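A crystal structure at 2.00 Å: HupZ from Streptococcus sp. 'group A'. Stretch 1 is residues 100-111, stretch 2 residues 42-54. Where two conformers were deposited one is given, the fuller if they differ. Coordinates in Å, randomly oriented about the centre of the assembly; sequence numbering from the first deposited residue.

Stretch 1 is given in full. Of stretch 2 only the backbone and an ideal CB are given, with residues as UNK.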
# COMPACT_ATOMS: atom_id res chain seq x y z
N ARG A 100 -3.77 22.93 -8.78
CA ARG A 100 -4.09 21.57 -8.35
C ARG A 100 -4.21 21.45 -6.86
O ARG A 100 -5.14 20.81 -6.39
CB ARG A 100 -3.08 20.51 -8.86
CG ARG A 100 -2.95 20.27 -10.35
CD ARG A 100 -2.03 19.06 -10.65
NE ARG A 100 -1.98 18.72 -12.07
CZ ARG A 100 -1.29 19.37 -13.02
NH1 ARG A 100 -0.53 20.41 -12.73
NH2 ARG A 100 -1.34 18.96 -14.28
N MET A 101 -3.26 21.97 -6.08
CA MET A 101 -3.30 21.82 -4.62
C MET A 101 -2.55 22.98 -4.01
O MET A 101 -2.13 23.85 -4.73
CB MET A 101 -2.73 20.43 -4.24
CG MET A 101 -1.44 20.09 -4.96
SD MET A 101 -0.72 18.49 -4.48
CE MET A 101 -1.91 17.34 -5.14
N GLY A 102 -2.36 23.02 -2.71
CA GLY A 102 -1.49 24.04 -2.07
C GLY A 102 0.02 23.92 -2.45
O GLY A 102 0.46 22.98 -3.14
N VAL A 103 0.77 24.90 -2.01
CA VAL A 103 2.21 24.98 -2.23
C VAL A 103 2.89 23.81 -1.50
O VAL A 103 2.63 23.59 -0.33
CB VAL A 103 2.78 26.26 -1.67
CG1 VAL A 103 4.25 26.41 -2.07
CG2 VAL A 103 1.94 27.46 -2.18
N PRO A 104 3.77 23.06 -2.19
CA PRO A 104 4.32 21.93 -1.39
C PRO A 104 5.22 22.39 -0.28
O PRO A 104 5.94 23.32 -0.47
CB PRO A 104 5.10 21.10 -2.44
CG PRO A 104 5.42 22.08 -3.48
CD PRO A 104 4.29 23.09 -3.55
N LYS A 105 5.28 21.68 0.82
CA LYS A 105 6.31 21.90 1.79
C LYS A 105 7.64 21.30 1.25
O LYS A 105 8.72 21.78 1.54
CB LYS A 105 5.95 21.17 3.07
CG LYS A 105 4.86 21.81 3.90
CD LYS A 105 4.66 21.04 5.23
CE LYS A 105 3.90 21.99 6.23
NZ LYS A 105 2.74 21.39 6.85
N ALA A 106 7.55 20.25 0.45
CA ALA A 106 8.80 19.61 -0.04
C ALA A 106 8.47 18.78 -1.24
O ALA A 106 7.30 18.65 -1.59
CB ALA A 106 9.43 18.76 1.07
N VAL A 107 9.49 18.18 -1.88
CA VAL A 107 9.24 17.21 -2.90
C VAL A 107 9.89 15.85 -2.47
O VAL A 107 10.99 15.85 -1.92
CB VAL A 107 9.82 17.70 -4.29
CG1 VAL A 107 11.33 17.99 -4.29
CG2 VAL A 107 9.37 16.77 -5.42
N GLY A 108 9.20 14.75 -2.69
CA GLY A 108 9.72 13.42 -2.44
C GLY A 108 10.28 12.94 -3.78
O GLY A 108 9.64 13.12 -4.80
N ILE A 109 11.45 12.29 -3.80
CA ILE A 109 12.04 11.90 -5.05
C ILE A 109 12.39 10.42 -4.86
O ILE A 109 13.08 10.12 -3.86
CB ILE A 109 13.30 12.63 -5.25
CG1 ILE A 109 13.05 14.11 -5.53
CG2 ILE A 109 14.00 12.17 -6.57
CD1 ILE A 109 14.08 14.86 -4.76
N ILE A 110 11.92 9.53 -5.72
CA ILE A 110 12.07 8.11 -5.48
C ILE A 110 12.99 7.65 -6.60
O ILE A 110 12.63 7.76 -7.73
CB ILE A 110 10.76 7.37 -5.55
CG1 ILE A 110 9.80 7.73 -4.39
CG2 ILE A 110 10.88 5.87 -5.47
CD1 ILE A 110 9.22 9.09 -4.42
N HIS A 111 14.10 7.05 -6.21
CA HIS A 111 15.08 6.43 -7.13
C HIS A 111 14.74 4.95 -7.25
O HIS A 111 14.94 4.17 -6.34
CB HIS A 111 16.48 6.65 -6.60
CG HIS A 111 16.80 8.10 -6.37
ND1 HIS A 111 17.06 8.97 -7.39
CD2 HIS A 111 16.88 8.83 -5.24
CE1 HIS A 111 17.30 10.17 -6.91
NE2 HIS A 111 17.18 10.12 -5.61
N UNK A 42 10.58 8.79 -9.68
CA UNK A 42 9.26 9.36 -9.49
C UNK A 42 9.46 10.58 -8.63
O UNK A 42 10.47 10.68 -7.88
CB UNK A 42 8.28 8.37 -8.86
N UNK A 43 8.54 11.53 -8.66
CA UNK A 43 8.51 12.59 -7.71
C UNK A 43 7.08 12.65 -7.18
O UNK A 43 6.16 12.17 -7.87
CB UNK A 43 8.96 13.92 -8.33
N UNK A 44 6.89 13.25 -6.01
CA UNK A 44 5.55 13.54 -5.50
C UNK A 44 5.59 14.85 -4.74
O UNK A 44 6.65 15.24 -4.27
CB UNK A 44 5.04 12.41 -4.61
N UNK A 45 4.48 15.52 -4.59
CA UNK A 45 4.42 16.75 -3.78
C UNK A 45 4.12 16.41 -2.29
O UNK A 45 3.10 15.78 -2.04
CB UNK A 45 3.35 17.69 -4.34
N UNK A 46 4.99 16.78 -1.35
CA UNK A 46 4.83 16.43 0.04
C UNK A 46 4.22 17.66 0.69
O UNK A 46 4.88 18.67 0.78
CB UNK A 46 6.15 16.01 0.69
N UNK A 47 3.01 17.58 1.15
CA UNK A 47 2.33 18.75 1.71
C UNK A 47 2.24 18.64 3.22
O UNK A 47 1.63 19.47 3.87
CB UNK A 47 0.93 18.90 1.11
N UNK A 48 2.84 17.60 3.79
CA UNK A 48 2.63 17.29 5.20
C UNK A 48 4.00 17.07 5.90
O UNK A 48 5.07 17.07 5.26
CB UNK A 48 1.74 16.05 5.34
N UNK A 49 3.93 16.89 7.23
CA UNK A 49 5.06 16.26 7.94
C UNK A 49 4.62 14.93 8.50
O UNK A 49 4.94 14.57 9.61
CB UNK A 49 5.59 17.16 9.06
N UNK A 50 3.97 14.15 7.64
CA UNK A 50 3.34 12.84 8.01
C UNK A 50 4.34 11.69 8.02
O UNK A 50 5.54 11.88 7.85
CB UNK A 50 2.21 12.50 7.04
N UNK A 51 3.84 10.50 8.23
CA UNK A 51 4.65 9.41 8.54
C UNK A 51 5.48 8.98 7.31
O UNK A 51 6.61 8.59 7.51
CB UNK A 51 3.78 8.27 9.07
N UNK A 52 4.94 9.09 6.10
CA UNK A 52 5.69 8.71 4.91
C UNK A 52 6.96 9.57 4.88
O UNK A 52 8.06 9.07 4.70
CB UNK A 52 4.86 8.89 3.64
N UNK A 53 6.81 10.88 5.06
CA UNK A 53 7.92 11.77 5.01
C UNK A 53 8.98 11.48 6.09
O UNK A 53 10.20 11.45 5.78
CB UNK A 53 7.41 13.21 5.14
N UNK A 54 8.50 11.27 7.35
CA UNK A 54 9.35 10.99 8.47
C UNK A 54 10.18 9.70 8.22
O UNK A 54 11.37 9.63 8.51
CB UNK A 54 8.51 10.86 9.74

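Positions 42 to 46 form a strand running antiparallel to 106-111 (153° between directions), so CB directions alternate between two faces of a sheet.

At 42 the backbone pairs with Ile 110, N to Ile 110 O at 3.0 Å and O to Ile 110 N at 2.8 Å. The ideal CB lies 4.3 Å from Ile 110 CB, which favours an apolar residue. It is Phe 42; its ring leads away.

Position 43 turns to the face of Val 107 and Ile 109, its ideal CB 4.1 Å from Val 107 CG2. Val, Ile or Leu would suit. Ile 43 sets CG2 3.8 Å from Ile 109 CG1.

Position 44 lies opposite Gly 108, bonding N to Gly 108 O and O to Gly 108 N, both at 3.0 Å. The glycine leaves open space beside Ile 110 CD1, enough for a large flat side chain. Tyr 44 (chi1 p) lays one ring face over Gly 108 N; an ideal CB on that glycine would be 2.0 Å from Tyr 44 CE1, a clash.

At 45 the ideal CB is 4.2 Å from Met 101 SD and 4.3 Å from Pro 104 CB; a medium side chain, apolar or polar, would fit. Asn 45 ND2 donates to a water at 2.8 Å, which donates to Gly 102 O at 2.7 Å.

Position 46 bonds N to Ala 106 O at 3.0 Å; its ideal CB faces small Ala 106, so many side chains are possible. Glu 46 leads away: OE2 accepts from Tyr 44 OH at 2.7 Å, and OE1 is held by 48.

At 47 CB points away, yet Met 101 SD and the Gly 102 carbonyl suggest a short polar group. Asn 47 turns back, ND2 making a weak hydrogen bond to Met 101 SD (3.4 Å), while OD1 accepts from the same water at 2.7 Å.

Positions 48 and 49 have no stretch 1 atom within 5.5 Å of their ideal CBs; polar residues suit this loop. They are Thr 48, whose OG1 donates to Glu 46 OE1 (2.6 Å), and Asp 49.

Position 50 is the N-cap, where several small residues serve: Gly 50. Positions 51, 52 and 54, helical and out of reach, are Gln 51, Thr 52 and Ile 54.

Position 53 points sideways; a long side chain could reach Ala 106. Arg 53 lays a guanidinium face over Ala 106 CB, and its NH1 salt-bridges Asp 49 OD1 at 2.8 Å.

Stretch 2, residues 42-54: FIYNENTDGQTRI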
# COMPACT_ATOMS: atom_id res chain seq x y z
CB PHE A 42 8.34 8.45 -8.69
CG PHE A 42 7.81 7.26 -9.39
CD1 PHE A 42 6.56 7.28 -10.04
CD2 PHE A 42 8.53 6.05 -9.39
CE1 PHE A 42 6.06 6.18 -10.64
CE2 PHE A 42 8.01 4.93 -10.03
CZ PHE A 42 6.77 4.98 -10.62
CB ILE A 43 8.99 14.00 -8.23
CG1 ILE A 43 8.24 14.52 -9.50
CG2 ILE A 43 10.55 14.01 -8.44
CD1 ILE A 43 8.34 15.99 -9.68
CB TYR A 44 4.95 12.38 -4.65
CG TYR A 44 5.42 12.28 -3.19
CD1 TYR A 44 6.53 11.55 -2.85
CD2 TYR A 44 4.73 12.93 -2.18
CE1 TYR A 44 6.97 11.45 -1.52
CE2 TYR A 44 5.17 12.83 -0.81
CZ TYR A 44 6.30 12.08 -0.52
OH TYR A 44 6.78 11.91 0.75
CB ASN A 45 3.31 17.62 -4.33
CG ASN A 45 3.72 18.39 -5.50
OD1 ASN A 45 4.30 17.84 -6.41
ND2 ASN A 45 3.41 19.71 -5.52
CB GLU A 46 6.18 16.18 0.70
CG GLU A 46 6.05 15.87 2.17
CD GLU A 46 5.00 14.81 2.47
OE1 GLU A 46 3.86 15.21 2.75
OE2 GLU A 46 5.32 13.57 2.34
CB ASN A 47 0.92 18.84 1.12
CG ASN A 47 0.92 19.09 -0.39
OD1 ASN A 47 1.81 19.76 -0.90
ND2 ASN A 47 -0.03 18.48 -1.11
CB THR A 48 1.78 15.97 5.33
OG1 THR A 48 2.62 14.82 5.03
CG2 THR A 48 0.58 15.95 4.38
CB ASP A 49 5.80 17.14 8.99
CG ASP A 49 6.99 17.89 8.39
OD1 ASP A 49 6.70 18.90 7.71
OD2 ASP A 49 8.18 17.49 8.55
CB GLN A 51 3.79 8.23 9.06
CG GLN A 51 4.63 7.14 9.72
CD GLN A 51 5.44 7.61 10.96
OE1 GLN A 51 4.86 8.25 11.86
NE2 GLN A 51 6.71 7.32 11.02
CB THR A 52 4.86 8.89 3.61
OG1 THR A 52 3.75 8.00 3.65
CG2 THR A 52 5.67 8.64 2.33
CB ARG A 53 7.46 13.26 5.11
CG ARG A 53 8.61 14.20 5.07
CD ARG A 53 8.17 15.67 5.23
NE ARG A 53 9.29 16.57 5.13
CZ ARG A 53 9.14 17.90 5.08
NH1 ARG A 53 7.92 18.41 5.20
NH2 ARG A 53 10.18 18.69 5.01
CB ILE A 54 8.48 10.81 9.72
CG1 ILE A 54 7.74 12.10 10.02
CG2 ILE A 54 9.29 10.43 10.95
CD1 ILE A 54 8.65 13.27 10.09
O HOH W 1 1.79 20.68 -3.39
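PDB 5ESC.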